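Local atomic coordinates of MxaA (Stigmatella aurantiaca, PDB entry 4W4T), a protein that probably uses its terminal NADPH-dependent reductase domain to release the finished chain of the myxalamid PKS-NRPS pathway as a primary alcohol. Residues Gly45-Pro50 with Thr180-Leu185; Ala275-Ala280 with Leu332-Tyr337; Leu67-Leu72 with Tyr106-Glu111. One frame throughout, in Å; residues are numbered along the deposited sequence.

Contact 1: residues Gly45-Pro50 with Thr180-Leu185; sequences GKALPP and TRIKPL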
# COMPACT_ATOMS: atom_id res chain seq x y z
N GLY A 45 -39.14 -21.48 -3.30
CA GLY A 45 -40.46 -21.05 -2.85
C GLY A 45 -41.51 -21.31 -3.92
O GLY A 45 -41.62 -22.43 -4.42
N LYS A 46 -42.24 -20.26 -4.29
CA LYS A 46 -43.30 -20.33 -5.29
C LYS A 46 -42.88 -19.75 -6.62
O LYS A 46 -43.71 -19.55 -7.50
CB LYS A 46 -44.55 -19.58 -4.80
CG LYS A 46 -45.10 -20.06 -3.46
CD LYS A 46 -45.68 -21.46 -3.57
CE LYS A 46 -45.13 -22.38 -2.49
NZ LYS A 46 -44.69 -21.64 -1.27
N ALA A 47 -41.59 -19.47 -6.79
CA ALA A 47 -41.13 -18.84 -8.03
C ALA A 47 -41.44 -19.72 -9.24
O ALA A 47 -41.47 -20.95 -9.13
CB ALA A 47 -39.63 -18.53 -7.95
N LEU A 48 -41.67 -19.09 -10.38
CA LEU A 48 -41.97 -19.80 -11.62
C LEU A 48 -40.74 -20.58 -12.08
O LEU A 48 -39.62 -20.20 -11.76
CB LEU A 48 -42.42 -18.83 -12.71
CG LEU A 48 -43.62 -17.94 -12.40
CD1 LEU A 48 -44.01 -17.14 -13.63
CD2 LEU A 48 -44.79 -18.76 -11.89
N PRO A 49 -40.95 -21.67 -12.84
CA PRO A 49 -39.82 -22.50 -13.26
C PRO A 49 -38.88 -21.79 -14.23
O PRO A 49 -39.26 -20.82 -14.88
CB PRO A 49 -40.49 -23.72 -13.92
CG PRO A 49 -41.86 -23.25 -14.29
CD PRO A 49 -42.25 -22.25 -13.24
N PRO A 50 -37.64 -22.29 -14.34
CA PRO A 50 -36.69 -21.62 -15.23
C PRO A 50 -37.12 -21.78 -16.67
O PRO A 50 -37.92 -22.67 -16.96
CB PRO A 50 -35.37 -22.35 -14.96
CG PRO A 50 -35.78 -23.68 -14.40
CD PRO A 50 -37.04 -23.43 -13.63
N THR A 180 -39.48 -14.03 -8.21
CA THR A 180 -40.47 -14.06 -9.28
C THR A 180 -40.40 -15.38 -10.04
O THR A 180 -41.33 -16.18 -10.00
CB THR A 180 -40.27 -12.90 -10.27
OG1 THR A 180 -40.30 -11.65 -9.56
CG2 THR A 180 -41.36 -12.90 -11.33
N ARG A 181 -39.29 -15.59 -10.74
CA ARG A 181 -39.08 -16.81 -11.50
C ARG A 181 -37.61 -17.22 -11.49
O ARG A 181 -36.72 -16.38 -11.47
CB ARG A 181 -39.57 -16.65 -12.93
CG ARG A 181 -38.92 -15.53 -13.73
CD ARG A 181 -39.61 -15.46 -15.09
NE ARG A 181 -39.02 -14.52 -16.02
CZ ARG A 181 -38.07 -14.84 -16.89
NH1 ARG A 181 -37.60 -16.08 -16.90
NH2 ARG A 181 -37.60 -13.94 -17.73
N ILE A 182 -37.39 -18.53 -11.49
CA ILE A 182 -36.06 -19.11 -11.35
C ILE A 182 -35.13 -18.75 -12.50
O ILE A 182 -35.51 -18.83 -13.67
CB ILE A 182 -36.14 -20.64 -11.23
CG1 ILE A 182 -36.97 -21.02 -10.01
CG2 ILE A 182 -34.72 -21.27 -11.14
CD1 ILE A 182 -36.58 -20.25 -8.76
N LYS A 183 -33.91 -18.35 -12.15
CA LYS A 183 -32.91 -17.98 -13.14
C LYS A 183 -31.62 -18.75 -12.89
O LYS A 183 -30.97 -18.59 -11.86
CB LYS A 183 -32.64 -16.47 -13.09
CG LYS A 183 -33.90 -15.62 -13.15
CD LYS A 183 -33.58 -14.14 -12.98
CE LYS A 183 -34.88 -13.30 -12.80
NZ LYS A 183 -35.66 -13.71 -11.60
N PRO A 184 -31.23 -19.60 -13.85
CA PRO A 184 -29.93 -20.27 -13.70
C PRO A 184 -28.80 -19.27 -13.52
O PRO A 184 -28.80 -18.15 -14.09
CB PRO A 184 -29.78 -21.05 -15.01
CG PRO A 184 -31.20 -21.35 -15.40
CD PRO A 184 -31.97 -20.10 -15.02
N LEU A 185 -27.83 -19.68 -12.72
CA LEU A 185 -26.72 -18.82 -12.34
C LEU A 185 -25.39 -19.44 -12.72
O LEU A 185 -25.06 -20.54 -12.29
CB LEU A 185 -26.76 -18.55 -10.85
CG LEU A 185 -25.47 -17.91 -10.33
CD1 LEU A 185 -25.32 -16.49 -10.86
CD2 LEU A 185 -25.45 -17.95 -8.82
O HOH W 1 -37.81 -18.21 -15.27
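Ile182 meets Leu48 through its backbone amide and also through its side chain. Leu48 N gives its hydrogen to Thr180 O at 3.0 Å, and Leu48 O takes one back from Ile182 N at 2.8 Å, an almost straight bond (178° at the hydrogen). Leu48 thus grips the two residues that flank Arg181, and the CB atoms of Leu48 and Arg181 come to 3.6 Å.

The Ile182 side chain can be traced from CB outward. Its CB packs on Pro50 CD at 3.8 Å, the two side chains lying alongside each other and pointing the same way. At CB the chain forks. CG2 runs beside the Pro50 ring, 4.0 Å from Pro50 CB. CG1 is turned anti to the carbonyl carbon (chi1 -59°), which brings it against the Leu48 carbonyl, 3.3 Å from Leu48 O. From there CD1 reaches back to Ala47, where it meets Ala47 CB at 3.6 Å. One isoleucine therefore spans Ala47, Leu48 and Pro50.

Arg181 leads its extended chain away from Leu48. A water lies in the plane of its guanidinium at the edge, accepting from Arg181 NH1 at 2.7 Å, and sits within hydrogen-bonding range of Pro49 O and Ile182 O as well, so it joins both segments. Arg181 NH2 makes a salt bridge to Asp144, while Thr180 OG1 bonds to Ser140; these tie the segment to Ser140 in helix 133-142 and Asp144 just past its end.

Two loops run roughly the same way, 34° apart, and share the bonding pattern of a single isolated parallel bridge: a surface contact that pins the lead-in to strand 57-61 against the loop entering strand 185-188 of the Rossmann-type reductase fold.

Contact 2: residues Ala275-Ala280 with Leu332-Tyr337; sequences APSVDA and LRVLPY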
# COMPACT_ATOMS: atom_id res chain seq x y z
N ALA A 275 15.14 -11.82 -11.87
CA ALA A 275 13.89 -12.54 -11.62
C ALA A 275 14.13 -13.62 -10.58
O ALA A 275 15.26 -14.09 -10.43
CB ALA A 275 13.35 -13.15 -12.92
N PRO A 276 13.07 -14.02 -9.85
CA PRO A 276 13.24 -14.99 -8.77
C PRO A 276 13.13 -16.43 -9.26
O PRO A 276 12.30 -16.71 -10.13
CB PRO A 276 12.08 -14.66 -7.83
CG PRO A 276 11.01 -14.18 -8.74
CD PRO A 276 11.71 -13.44 -9.85
N SER A 277 13.94 -17.32 -8.72
CA SER A 277 13.72 -18.73 -8.96
C SER A 277 12.71 -19.18 -7.90
O SER A 277 13.01 -19.20 -6.71
CB SER A 277 15.01 -19.54 -8.89
OG SER A 277 15.70 -19.33 -7.68
N VAL A 278 11.50 -19.47 -8.34
CA VAL A 278 10.48 -19.98 -7.44
C VAL A 278 10.20 -21.42 -7.85
O VAL A 278 10.39 -21.77 -9.02
CB VAL A 278 9.20 -19.14 -7.47
CG1 VAL A 278 9.49 -17.72 -6.99
CG2 VAL A 278 8.62 -19.11 -8.87
N ASP A 279 9.80 -22.26 -6.91
CA ASP A 279 9.58 -23.67 -7.27
C ASP A 279 8.12 -23.99 -7.61
O ASP A 279 7.78 -25.14 -7.79
CB ASP A 279 10.06 -24.59 -6.14
CG ASP A 279 9.52 -24.20 -4.79
OD1 ASP A 279 8.42 -23.61 -4.72
OD2 ASP A 279 10.18 -24.51 -3.78
N ALA A 280 7.27 -22.97 -7.71
CA ALA A 280 5.86 -23.21 -8.04
C ALA A 280 5.67 -23.75 -9.45
O ALA A 280 6.48 -23.51 -10.35
CB ALA A 280 5.07 -21.93 -7.86
N LEU A 332 17.72 -11.06 -17.77
CA LEU A 332 17.24 -11.47 -16.46
C LEU A 332 18.27 -12.35 -15.76
O LEU A 332 18.50 -13.49 -16.15
CB LEU A 332 15.90 -12.22 -16.58
CG LEU A 332 14.66 -11.45 -17.02
CD1 LEU A 332 13.48 -12.41 -17.13
CD2 LEU A 332 14.32 -10.30 -16.05
N ARG A 333 18.90 -11.80 -14.72
CA ARG A 333 19.67 -12.62 -13.79
C ARG A 333 18.68 -13.35 -12.91
O ARG A 333 17.60 -12.83 -12.62
CB ARG A 333 20.62 -11.78 -12.94
CG ARG A 333 21.59 -10.93 -13.72
CD ARG A 333 22.63 -10.29 -12.80
NE ARG A 333 22.01 -9.66 -11.64
CZ ARG A 333 21.43 -8.46 -11.67
NH1 ARG A 333 21.42 -7.75 -12.79
NH2 ARG A 333 20.87 -7.97 -10.57
N VAL A 334 19.01 -14.56 -12.48
CA VAL A 334 18.12 -15.27 -11.57
C VAL A 334 18.69 -15.30 -10.15
O VAL A 334 19.87 -15.58 -9.95
CB VAL A 334 17.86 -16.70 -12.04
CG1 VAL A 334 16.91 -17.40 -11.08
CG2 VAL A 334 17.25 -16.68 -13.41
N LEU A 335 17.83 -15.04 -9.18
CA LEU A 335 18.18 -15.09 -7.78
C LEU A 335 17.17 -15.89 -6.98
O LEU A 335 15.97 -15.89 -7.30
CB LEU A 335 18.25 -13.68 -7.19
CG LEU A 335 19.32 -12.69 -7.62
CD1 LEU A 335 18.98 -11.37 -6.96
CD2 LEU A 335 20.69 -13.18 -7.18
N PRO A 336 17.63 -16.55 -5.91
CA PRO A 336 16.71 -17.15 -4.94
C PRO A 336 15.63 -16.13 -4.55
O PRO A 336 15.94 -14.93 -4.50
CB PRO A 336 17.62 -17.49 -3.76
CG PRO A 336 18.96 -17.70 -4.36
CD PRO A 336 19.05 -16.75 -5.53
N TYR A 337 14.41 -16.59 -4.29
CA TYR A 337 13.28 -15.68 -4.08
C TYR A 337 13.53 -14.68 -2.96
O TYR A 337 13.14 -13.51 -3.06
CB TYR A 337 12.00 -16.45 -3.77
CG TYR A 337 10.83 -15.52 -3.57
CD1 TYR A 337 10.21 -14.92 -4.66
CD2 TYR A 337 10.37 -15.20 -2.30
CE1 TYR A 337 9.17 -14.05 -4.49
CE2 TYR A 337 9.32 -14.32 -2.12
CZ TYR A 337 8.72 -13.75 -3.22
OH TYR A 337 7.67 -12.88 -3.06
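The Tyr337 ring is touched through one corner, CD1. Pro276 CB lies at the ring edge, near its plane, 3.7 Å from Tyr337 CD1. Val278 CG1 approaches the same atom, also at 3.7 Å from Tyr337 CD1, but obliquely to the ring. Tyr337 holds CG anti to its amide nitrogen (chi1 -179°), which puts CD1 beside Pro276 and Val278.

The backbones pair in parallel. Ala275 is bonded on both its polar atoms: its N donates to Arg333 O at 2.8 Å, and Leu335 N donates to Ala275 O at 3.0 Å. Ser277 N then reaches Leu335 O at 2.9 Å, coming from above the carbonyl plane, 35° out of it. That same oxygen receives a CA-H contact from Pro276 CA, at 3.2 Å from Leu335 O. The proline sits where Leu332-Tyr337 calls on no amide, since Ala275 and Ser277 supply the N-H groups that face it.

Side chains alternate between the two faces. Ala275 and Val334 share one, along with Ser277, whose CB packs on Val334 CG1 at 3.6 Å; Pro276 and Leu335 point to the other. At the beginning of the pairing, Leu332 CD1 comes to 4.3 Å from Ala275 CB.

The strands twist markedly, their directions 49° apart, and form a two-stranded parallel sheet separate from the large Rossmann-type one. Pro336 stands at the N-cap position, and Tyr337 opens helix 337-348, which also brings Trp340 against Pro276. On other sides, helix 261-272 packs Cys269 against Ala275, Pro276 and Leu332, and helix 318-328 lays Trp322 on Ala275 and Leu332, so this small sheet is bedded among three helices.

Contact 3: residues Leu67-Leu72 with Tyr106-Glu111; sequences LGAFLL and YSLWNE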
# COMPACT_ATOMS: atom_id res chain seq x y z
N LEU A 67 -11.85 -9.86 -17.52
CA LEU A 67 -12.61 -11.04 -17.94
C LEU A 67 -14.00 -10.67 -18.46
O LEU A 67 -14.46 -11.22 -19.47
CB LEU A 67 -12.75 -12.04 -16.79
CG LEU A 67 -13.55 -13.31 -17.12
CD1 LEU A 67 -12.96 -14.05 -18.32
CD2 LEU A 67 -13.57 -14.20 -15.89
N GLY A 68 -14.66 -9.74 -17.77
CA GLY A 68 -16.01 -9.34 -18.14
C GLY A 68 -16.15 -8.84 -19.57
O GLY A 68 -17.16 -9.11 -20.22
N ALA A 69 -15.15 -8.10 -20.06
CA ALA A 69 -15.16 -7.62 -21.43
C ALA A 69 -15.23 -8.77 -22.43
O ALA A 69 -16.01 -8.75 -23.38
CB ALA A 69 -13.94 -6.75 -21.70
N PHE A 70 -14.40 -9.79 -22.22
CA PHE A 70 -14.34 -10.92 -23.12
C PHE A 70 -15.58 -11.78 -23.00
O PHE A 70 -16.12 -12.26 -23.99
CB PHE A 70 -13.06 -11.74 -22.86
CG PHE A 70 -11.81 -10.99 -23.20
CD1 PHE A 70 -11.25 -10.09 -22.31
CD2 PHE A 70 -11.21 -11.16 -24.44
CE1 PHE A 70 -10.12 -9.37 -22.63
CE2 PHE A 70 -10.07 -10.45 -24.78
CZ PHE A 70 -9.51 -9.56 -23.88
N LEU A 71 -16.06 -11.96 -21.77
CA LEU A 71 -17.31 -12.66 -21.53
C LEU A 71 -18.46 -11.96 -22.25
O LEU A 71 -19.30 -12.61 -22.87
CB LEU A 71 -17.57 -12.76 -20.03
CG LEU A 71 -18.50 -13.83 -19.45
CD1 LEU A 71 -18.22 -15.19 -20.08
CD2 LEU A 71 -18.30 -13.89 -17.93
N LEU A 72 -18.49 -10.64 -22.19
CA LEU A 72 -19.58 -9.93 -22.87
C LEU A 72 -19.51 -10.16 -24.38
O LEU A 72 -20.51 -10.51 -25.02
CB LEU A 72 -19.54 -8.44 -22.56
CG LEU A 72 -20.57 -7.62 -23.32
CD1 LEU A 72 -21.97 -8.21 -23.16
CD2 LEU A 72 -20.53 -6.17 -22.88
N TYR A 106 -9.69 -3.43 -25.24
CA TYR A 106 -9.18 -4.78 -25.51
C TYR A 106 -9.43 -5.19 -26.95
O TYR A 106 -9.38 -6.37 -27.28
CB TYR A 106 -9.80 -5.80 -24.55
CG TYR A 106 -9.55 -5.42 -23.11
CD1 TYR A 106 -8.26 -5.31 -22.61
CD2 TYR A 106 -10.61 -5.16 -22.25
CE1 TYR A 106 -8.02 -4.95 -21.30
CE2 TYR A 106 -10.38 -4.80 -20.93
CZ TYR A 106 -9.09 -4.70 -20.46
OH TYR A 106 -8.86 -4.34 -19.15
N SER A 107 -9.72 -4.20 -27.79
CA SER A 107 -10.00 -4.43 -29.21
C SER A 107 -11.14 -5.42 -29.43
O SER A 107 -11.10 -6.21 -30.37
CB SER A 107 -8.74 -4.92 -29.93
OG SER A 107 -7.72 -3.95 -29.81
N LEU A 108 -12.15 -5.36 -28.57
CA LEU A 108 -13.30 -6.24 -28.67
C LEU A 108 -14.54 -5.55 -29.23
O LEU A 108 -15.52 -6.21 -29.56
CB LEU A 108 -13.65 -6.84 -27.31
CG LEU A 108 -12.64 -7.80 -26.69
CD1 LEU A 108 -12.95 -7.97 -25.21
CD2 LEU A 108 -12.67 -9.13 -27.42
N TRP A 109 -14.50 -4.22 -29.33
CA TRP A 109 -15.68 -3.49 -29.75
C TRP A 109 -15.94 -3.51 -31.26
O TRP A 109 -15.03 -3.32 -32.06
CB TRP A 109 -15.63 -2.04 -29.29
CG TRP A 109 -16.89 -1.33 -29.66
CD1 TRP A 109 -17.06 -0.42 -30.66
CD2 TRP A 109 -18.18 -1.52 -29.07
NE1 TRP A 109 -18.38 -0.02 -30.71
CE2 TRP A 109 -19.08 -0.68 -29.74
CE3 TRP A 109 -18.65 -2.32 -28.02
CZ2 TRP A 109 -20.43 -0.61 -29.40
CZ3 TRP A 109 -19.99 -2.25 -27.69
CH2 TRP A 109 -20.86 -1.40 -28.38
N ASN A 110 -17.20 -3.78 -31.61
CA ASN A 110 -17.74 -3.48 -32.93
C ASN A 110 -19.18 -3.00 -32.77
O ASN A 110 -19.91 -3.51 -31.93
CB ASN A 110 -17.67 -4.68 -33.86
CG ASN A 110 -18.50 -5.84 -33.38
OD1 ASN A 110 -19.71 -5.90 -33.63
ND2 ASN A 110 -17.87 -6.78 -32.67
N GLU A 111 -19.60 -2.05 -33.59
CA GLU A 111 -20.87 -1.37 -33.34
C GLU A 111 -22.09 -2.27 -33.47
O GLU A 111 -23.17 -1.92 -32.99
CB GLU A 111 -21.00 -0.14 -34.24
CG GLU A 111 -20.47 1.12 -33.60
CD GLU A 111 -21.32 1.59 -32.42
OE1 GLU A 111 -22.54 1.33 -32.43
OE2 GLU A 111 -20.77 2.22 -31.49
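Ala69 and Phe70 meet Tyr106 and Leu108 without a hydrogen bond between the segments; the shortest polar bond is inside the helix, from Leu72 N to Gly68 O at 2.8 Å, one of the i to i+4 bonds of the helix that carries Ala69 and Phe70. The contact itself is apolar. Leu108 CD1 sits over the centre of one face of the Phe70 ring, 3.6 Å from its centroid and 8° off the ring normal, a clean CH-pi contact. The same methyl touches Ala69 CB at 3.8 Å. Phe70 CZ rests on Tyr106 CB at 3.8 Å, and Tyr106 CD2 packs on Ala69 CB at 3.7 Å; the two rings meet obliquely, planes at 37°. Cutting Phe70 back to an alanine is likely to leave the Leu108 methyl without its aromatic face and to open a gap beside Tyr106 CB.

Ser107, with positive phi, is the C-prime residue of the Schellman motif that ends helix 92-105. Phe66, which binds NADPH (absent from this chain), packs against both Phe70 and Tyr106. Helix 66-78 starts at the glycine-rich cofactor turn, typical of extended short-chain dehydrogenases, and Leu67 also belongs to the NADPH site.

From the N terminus, the loop after helix 28-35 supplies the first half of contact 1, which closes only after 129 intervening residues, once helix 159-177 has passed. Contact 3 falls wholly within that span: it opens at helix 66-78 and closes just past helix 92-105, joining the helix that follows the first strand of the Rossmann-type fold to the loop before strand 117-121. Contact 2 follows in series, linking strand 274-277 to strand 333-336 across a 51-residue excursion that includes helix 287-298. No pair crosses. Contacts 1 and 2 lie on opposite sides of the chain's centre, their own centres 52 Å apart, and none of the three touches another.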